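Local coordinates for Aureochrome1-like protein (Ochromonas danica, PDB 6I20) that binds flavin mononucleotide in a PAS-fold domain of the LOV type and, as an aureochrome-like protein, probably serves as a blue-light receptor, at residues L56-V69 with D78-G90. Numbering follows the deposited sequence.
Sequences LQGPETDPKAVEKV and DTTVVLLNYRKDG. With FMN (flavin mononucleotide), chain E.
Y86 N donates to L56 O at 2.8 Å, in the carbonyl plane, E60 N gives its hydrogen to Y86 OH (158° at the hydrogen), and T61 OG1 donates to L84 O at 2.7 Å; these three bonds join the loop 56-62 to strand 79-86. With OG1 beside its own backbone N (chi1 -55°), T61 also accepts from G58 N at 2.9 Å. L84 O is gripped twice, T61 OG1 and N85 ND2 arriving from opposite faces of its plane. G58 CA lies 3.3 Å from Y86 CE1, where a side chain would clash. A water bridges Y86 OH and E60 OE1, donating to OE1. A phenylalanine in place of Y86 would probably leave E60 N without its acceptor and break this water link.

Apolar contacts follow along helix 63-69: A65 CB meets L83 CB at 3.8 Å, and V69 CG2 meets V81 CG2.

The flavin is held from both segments. N85 pairs with its pyrimidine edge, OD1 accepting from N3 (177°) and ND2 donating to O2, while Q57 NE2 serves O2 and the ribityl O4'. With N95 also bonded to N85 OD1, this chemistry implies a fixed amide orientation that reads the flavin edge, consistent with a LOV photosensor.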
loop_
_atom_site.group_PDB
_atom_site.type_symbol
_atom_site.label_atom_id
_atom_site.label_comp_id
_atom_site.label_asym_id
_atom_site.label_seq_id
_atom_site.Cartn_x
_atom_site.Cartn_y
_atom_site.Cartn_z
ATOM N N LEU A 56 -2.036 -9.259 1.599
ATOM C CA LEU A 56 -1.016 -9.087 2.660
ATOM C C LEU A 56 -1.548 -9.216 4.068
ATOM O O LEU A 56 -0.781 -9.275 5.018
ATOM C CB LEU A 56 -0.283 -7.761 2.481
ATOM C CG LEU A 56 0.528 -7.608 1.217
ATOM C CD1 LEU A 56 1.161 -6.218 1.181
ATOM C CD2 LEU A 56 1.616 -8.668 1.088
ATOM N N GLN A 57 -2.876 -9.280 4.213
ATOM C CA GLN A 57 -3.474 -9.307 5.552
ATOM C C GLN A 57 -3.747 -10.740 5.998
ATOM O O GLN A 57 -3.901 -11.628 5.168
ATOM C CB GLN A 57 -4.763 -8.504 5.536
ATOM C CG GLN A 57 -4.539 -7.030 5.158
ATOM C CD GLN A 57 -5.793 -6.309 4.737
ATOM O OE1 GLN A 57 -6.928 -6.800 4.924
ATOM N NE2 GLN A 57 -5.616 -5.092 4.170
ATOM N N GLY A 58 -3.828 -10.930 7.297
ATOM C CA GLY A 58 -4.058 -12.264 7.853
ATOM C C GLY A 58 -4.668 -12.179 9.219
ATOM O O GLY A 58 -5.123 -11.116 9.662
ATOM N N PRO A 59 -4.707 -13.307 9.929
ATOM C CA PRO A 59 -5.474 -13.384 11.176
ATOM C C PRO A 59 -5.057 -12.421 12.263
ATOM O O PRO A 59 -5.894 -12.039 13.063
ATOM C CB PRO A 59 -5.238 -14.823 11.639
ATOM C CG PRO A 59 -4.941 -15.538 10.430
ATOM C CD PRO A 59 -4.223 -14.636 9.493
ATOM N N GLU A 60 -3.781 -12.065 12.323
ATOM C CA GLU A 60 -3.367 -11.124 13.363
ATOM C C GLU A 60 -3.358 -9.671 12.916
ATOM O O GLU A 60 -3.065 -8.812 13.721
ATOM C CB GLU A 60 -2.065 -11.572 13.964
ATOM C CG GLU A 60 -2.265 -12.903 14.669
ATOM C CD GLU A 60 -1.152 -13.293 15.588
ATOM O OE1 GLU A 60 -0.381 -14.212 15.237
ATOM O OE2 GLU A 60 -1.085 -12.713 16.675
ATOM N N THR A 61 -3.767 -9.395 11.683
ATOM C CA THR A 61 -3.952 -8.009 11.236
ATOM C C THR A 61 -5.168 -7.415 11.924
ATOM O O THR A 61 -6.207 -8.043 11.998
ATOM C CB THR A 61 -4.190 -7.989 9.718
ATOM O OG1 THR A 61 -3.132 -8.661 9.040
ATOM C CG2 THR A 61 -4.302 -6.567 9.193
ATOM N N ASP A 62 -5.055 -6.174 12.414
ATOM C CA ASP A 62 -6.130 -5.542 13.148
ATOM C C ASP A 62 -7.196 -5.065 12.146
ATOM O O ASP A 62 -6.909 -4.227 11.305
ATOM C CB ASP A 62 -5.558 -4.337 13.923
ATOM C CG ASP A 62 -6.608 -3.629 14.764
ATOM O OD1 ASP A 62 -7.818 -3.987 14.742
ATOM O OD2 ASP A 62 -6.259 -2.658 15.483
ATOM N N PRO A 63 -8.458 -5.567 12.240
ATOM C CA PRO A 63 -9.499 -5.073 11.323
ATOM C C PRO A 63 -9.765 -3.568 11.446
ATOM O O PRO A 63 -10.234 -2.954 10.503
ATOM C CB PRO A 63 -10.736 -5.933 11.672
ATOM C CG PRO A 63 -10.451 -6.406 13.018
ATOM C CD PRO A 63 -8.984 -6.562 13.182
ATOM N N LYS A 64 -9.502 -2.999 12.611
ATOM C CA LYS A 64 -9.666 -1.550 12.775
ATOM C C LYS A 64 -8.677 -0.755 11.938
ATOM O O LYS A 64 -9.033 0.337 11.444
ATOM C CB LYS A 64 -9.563 -1.155 14.257
ATOM C CG LYS A 64 -10.659 -1.747 15.165
ATOM C CD LYS A 64 -10.601 -1.192 16.590
ATOM C CE LYS A 64 -10.038 -2.215 17.556
ATOM N NZ LYS A 64 -9.787 -1.752 18.932
ATOM N N ALA A 65 -7.483 -1.292 11.719
ATOM C CA ALA A 65 -6.514 -0.597 10.853
ATOM C C ALA A 65 -7.009 -0.660 9.434
ATOM O O ALA A 65 -6.909 0.294 8.655
ATOM C CB ALA A 65 -5.153 -1.218 10.953
ATOM N N VAL A 66 -7.514 -1.837 9.032
ATOM C CA VAL A 66 -8.043 -1.978 7.682
ATOM C C VAL A 66 -9.225 -1.018 7.455
ATOM O O VAL A 66 -9.354 -0.405 6.385
ATOM C CB VAL A 66 -8.445 -3.476 7.432
ATOM C CG1 VAL A 66 -9.088 -3.661 6.073
ATOM C CG2 VAL A 66 -7.201 -4.335 7.547
ATOM N N GLU A 67 -10.052 -0.844 8.470
ATOM C CA GLU A 67 -11.171 0.093 8.398
ATOM C C GLU A 67 -10.698 1.534 8.223
ATOM O O GLU A 67 -11.286 2.295 7.464
ATOM C CB GLU A 67 -12.057 -0.039 9.622
ATOM C CG GLU A 67 -13.237 0.902 9.670
ATOM C CD GLU A 67 -14.261 0.788 8.540
ATOM O OE1 GLU A 67 -14.384 -0.266 7.894
ATOM O OE2 GLU A 67 -14.988 1.784 8.300
ATOM N N LYS A 68 -9.620 1.895 8.901
ATOM C CA LYS A 68 -9.041 3.262 8.668
ATOM C C LYS A 68 -8.606 3.475 7.216
ATOM O O LYS A 68 -8.819 4.555 6.614
ATOM C CB LYS A 68 -7.857 3.471 9.612
ATOM C CG LYS A 68 -8.254 3.646 11.032
ATOM C CD LYS A 68 -7.133 4.202 11.884
ATOM C CE LYS A 68 -7.525 4.047 13.332
ATOM N NZ LYS A 68 -6.610 4.735 14.265
ATOM N N VAL A 69 -7.998 2.451 6.628
ATOM C CA VAL A 69 -7.625 2.529 5.229
ATOM C C VAL A 69 -8.884 2.690 4.361
ATOM O O VAL A 69 -8.955 3.532 3.449
ATOM C CB VAL A 69 -6.783 1.324 4.783
ATOM C CG1 VAL A 69 -6.633 1.324 3.285
ATOM C CG2 VAL A 69 -5.437 1.272 5.497
ATOM N N ASP A 78 -5.714 11.292 2.238
ATOM C CA ASP A 78 -4.410 10.597 2.392
ATOM C C ASP A 78 -4.366 10.003 3.793
ATOM O O ASP A 78 -4.791 10.678 4.772
ATOM C CB ASP A 78 -3.182 11.521 2.376
ATOM C CG ASP A 78 -2.838 12.111 1.024
ATOM O OD1 ASP A 78 -3.490 11.824 0.017
ATOM O OD2 ASP A 78 -1.845 12.871 1.004
ATOM N N THR A 79 -3.661 8.892 3.943
ATOM C CA THR A 79 -3.802 8.144 5.168
ATOM C C THR A 79 -2.530 7.376 5.510
ATOM O O THR A 79 -1.872 6.846 4.615
ATOM C CB THR A 79 -4.999 7.190 4.969
ATOM O OG1 THR A 79 -6.150 7.978 4.639
ATOM C CG2 THR A 79 -5.270 6.421 6.216
ATOM N N THR A 80 -2.196 7.331 6.803
ATOM C CA THR A 80 -1.089 6.551 7.311
ATOM C C THR A 80 -1.665 5.578 8.342
ATOM O O THR A 80 -2.362 5.999 9.280
ATOM C CB THR A 80 -0.073 7.436 8.047
ATOM O OG1 THR A 80 0.317 8.511 7.204
ATOM C CG2 THR A 80 1.161 6.653 8.445
ATOM N N VAL A 81 -1.323 4.311 8.194
ATOM C CA VAL A 81 -1.664 3.300 9.229
ATOM C C VAL A 81 -0.436 2.441 9.474
ATOM O O VAL A 81 0.484 2.354 8.621
ATOM C CB VAL A 81 -2.860 2.367 8.889
ATOM C CG1 VAL A 81 -4.149 3.143 8.714
ATOM C CG2 VAL A 81 -2.541 1.503 7.696
ATOM N N VAL A 82 -0.408 1.804 10.625
ATOM C CA VAL A 82 0.582 0.765 10.885
ATOM C C VAL A 82 -0.227 -0.507 11.124
ATOM O O VAL A 82 -1.123 -0.518 11.971
ATOM C CB VAL A 82 1.499 1.088 12.080
ATOM C CG1 VAL A 82 2.368 -0.101 12.427
ATOM C CG2 VAL A 82 2.386 2.270 11.697
ATOM N N LEU A 83 0.103 -1.543 10.382
ATOM C CA LEU A 83 -0.629 -2.815 10.531
ATOM C C LEU A 83 0.267 -3.985 10.228
ATOM O O LEU A 83 1.269 -3.879 9.536
ATOM C CB LEU A 83 -1.901 -2.818 9.685
ATOM C CG LEU A 83 -1.813 -3.182 8.211
ATOM C CD1 LEU A 83 -3.215 -3.202 7.581
ATOM C CD2 LEU A 83 -0.939 -2.241 7.393
ATOM N N LEU A 84 -0.148 -5.150 10.753
ATOM C CA LEU A 84 0.604 -6.373 10.541
ATOM C C LEU A 84 0.280 -6.967 9.182
ATOM O O LEU A 84 -0.894 -7.111 8.835
ATOM C CB LEU A 84 0.276 -7.363 11.655
ATOM C CG LEU A 84 1.250 -8.541 11.754
ATOM C CD1 LEU A 84 2.588 -8.112 12.353
ATOM C CD2 LEU A 84 0.641 -9.689 12.567
ATOM N N ASN A 85 1.315 -7.290 8.430
ATOM C CA ASN A 85 1.152 -7.911 7.125
ATOM C C ASN A 85 1.981 -9.204 7.086
ATOM O O ASN A 85 2.807 -9.487 7.945
ATOM C CB ASN A 85 1.608 -6.978 5.994
ATOM C CG ASN A 85 0.580 -5.971 5.532
ATOM O OD1 ASN A 85 0.930 -5.187 4.615
ATOM N ND2 ASN A 85 -0.659 -5.987 6.012
ATOM N N TYR A 86 1.663 -9.996 6.068
ATOM C CA TYR A 86 2.163 -11.358 5.883
ATOM C C TYR A 86 2.855 -11.478 4.522
ATOM O O TYR A 86 2.302 -11.065 3.485
ATOM C CB TYR A 86 0.999 -12.364 5.892
ATOM C CG TYR A 86 0.365 -12.550 7.253
ATOM C CD1 TYR A 86 -0.462 -11.578 7.796
ATOM C CD2 TYR A 86 0.572 -13.716 7.984
ATOM C CE1 TYR A 86 -1.043 -11.736 9.032
ATOM C CE2 TYR A 86 -0.036 -13.888 9.213
ATOM C CZ TYR A 86 -0.831 -12.873 9.741
ATOM O OH TYR A 86 -1.438 -12.956 11.004
ATOM N N ARG A 87 4.050 -12.069 4.528
ATOM C CA ARG A 87 4.762 -12.379 3.289
ATOM C C ARG A 87 4.196 -13.666 2.692
ATOM O O ARG A 87 3.437 -14.405 3.335
ATOM C CB ARG A 87 6.249 -12.563 3.565
ATOM C CG ARG A 87 6.898 -11.325 4.169
ATOM C CD ARG A 87 8.413 -11.436 4.111
ATOM N NE ARG A 87 9.092 -10.277 4.700
ATOM C CZ ARG A 87 9.273 -10.099 6.005
ATOM N NH1 ARG A 87 8.825 -11.007 6.878
ATOM N NH2 ARG A 87 9.905 -9.023 6.449
ATOM N N LYS A 88 4.623 -13.979 1.466
ATOM C CA LYS A 88 4.183 -15.190 0.772
ATOM C C LYS A 88 4.504 -16.406 1.627
ATOM O O LYS A 88 3.711 -17.355 1.636
ATOM C CB LYS A 88 4.841 -15.283 -0.626
ATOM C CG LYS A 88 4.307 -16.448 -1.455
ATOM C CD LYS A 88 4.598 -16.377 -2.941
ATOM C CE LYS A 88 6.054 -16.582 -3.239
ATOM N NZ LYS A 88 6.302 -16.623 -4.710
ATOM N N ASP A 89 5.654 -16.395 2.309
ATOM C CA ASP A 89 6.051 -17.542 3.158
ATOM C C ASP A 89 5.342 -17.607 4.522
ATOM O O ASP A 89 5.621 -18.528 5.312
ATOM C CB ASP A 89 7.584 -17.630 3.303
ATOM C CG ASP A 89 8.201 -16.501 4.124
ATOM O OD1 ASP A 89 7.470 -15.663 4.709
ATOM O OD2 ASP A 89 9.472 -16.475 4.198
ATOM N N GLY A 90 4.437 -16.647 4.799
ATOM C CA GLY A 90 3.675 -16.624 6.039
ATOM C C GLY A 90 4.336 -15.863 7.166
ATOM O O GLY A 90 3.712 -15.670 8.197
HETATM N N1 FMN E . -3.326 -3.242 2.661
HETATM C C2 FMN E . -2.322 -3.849 3.329
HETATM O O2 FMN E . -2.620 -4.602 4.286
HETATM N N3 FMN E . -1.014 -3.699 3.006
HETATM C C4 FMN E . -0.612 -2.890 1.980
HETATM O O4 FMN E . 0.617 -2.722 1.756
HETATM C C4A FMN E . -1.633 -2.252 1.219
HETATM N N5 FMN E . -1.297 -1.446 0.162
HETATM C C5A FMN E . -2.300 -0.793 -0.475
HETATM C C6 FMN E . -1.998 0.065 -1.555
HETATM C C7 FMN E . -2.962 0.741 -2.227
HETATM C C7M FMN E . -2.591 1.699 -3.382
HETATM C C8 FMN E . -4.344 0.599 -1.860
HETATM C C8M FMN E . -5.415 1.351 -2.582
HETATM C C9 FMN E . -4.665 -0.232 -0.815
HETATM C C9A FMN E . -3.696 -0.915 -0.093
HETATM N N10 FMN E . -4.037 -1.820 0.944
HETATM C C10 FMN E . -3.022 -2.423 1.629
HETATM C "C1'" FMN E . -5.404 -1.919 1.441
HETATM C "C2'" FMN E . -6.289 -2.973 0.768
HETATM O "O2'" FMN E . -5.946 -3.032 -0.625
HETATM C "C3'" FMN E . -7.749 -2.569 0.910
HETATM O "O3'" FMN E . -7.985 -1.245 0.402
HETATM C "C4'" FMN E . -8.296 -2.649 2.317
HETATM O "O4'" FMN E . -8.018 -3.965 2.826
HETATM C "C5'" FMN E . -9.848 -2.439 2.319
HETATM O "O5'" FMN E . -10.451 -3.087 1.149
HETATM P P FMN E . -11.998 -3.521 1.278
HETATM O O1P FMN E . -12.338 -4.219 0.019
HETATM O O2P FMN E . -12.091 -4.383 2.468
HETATM O O3P FMN E . -12.723 -2.194 1.463
HETATM O O HOH W 1 -0.522 -14.804 12.598
HETATM O O HOH W 2 -2.398 -4.991 12.671
#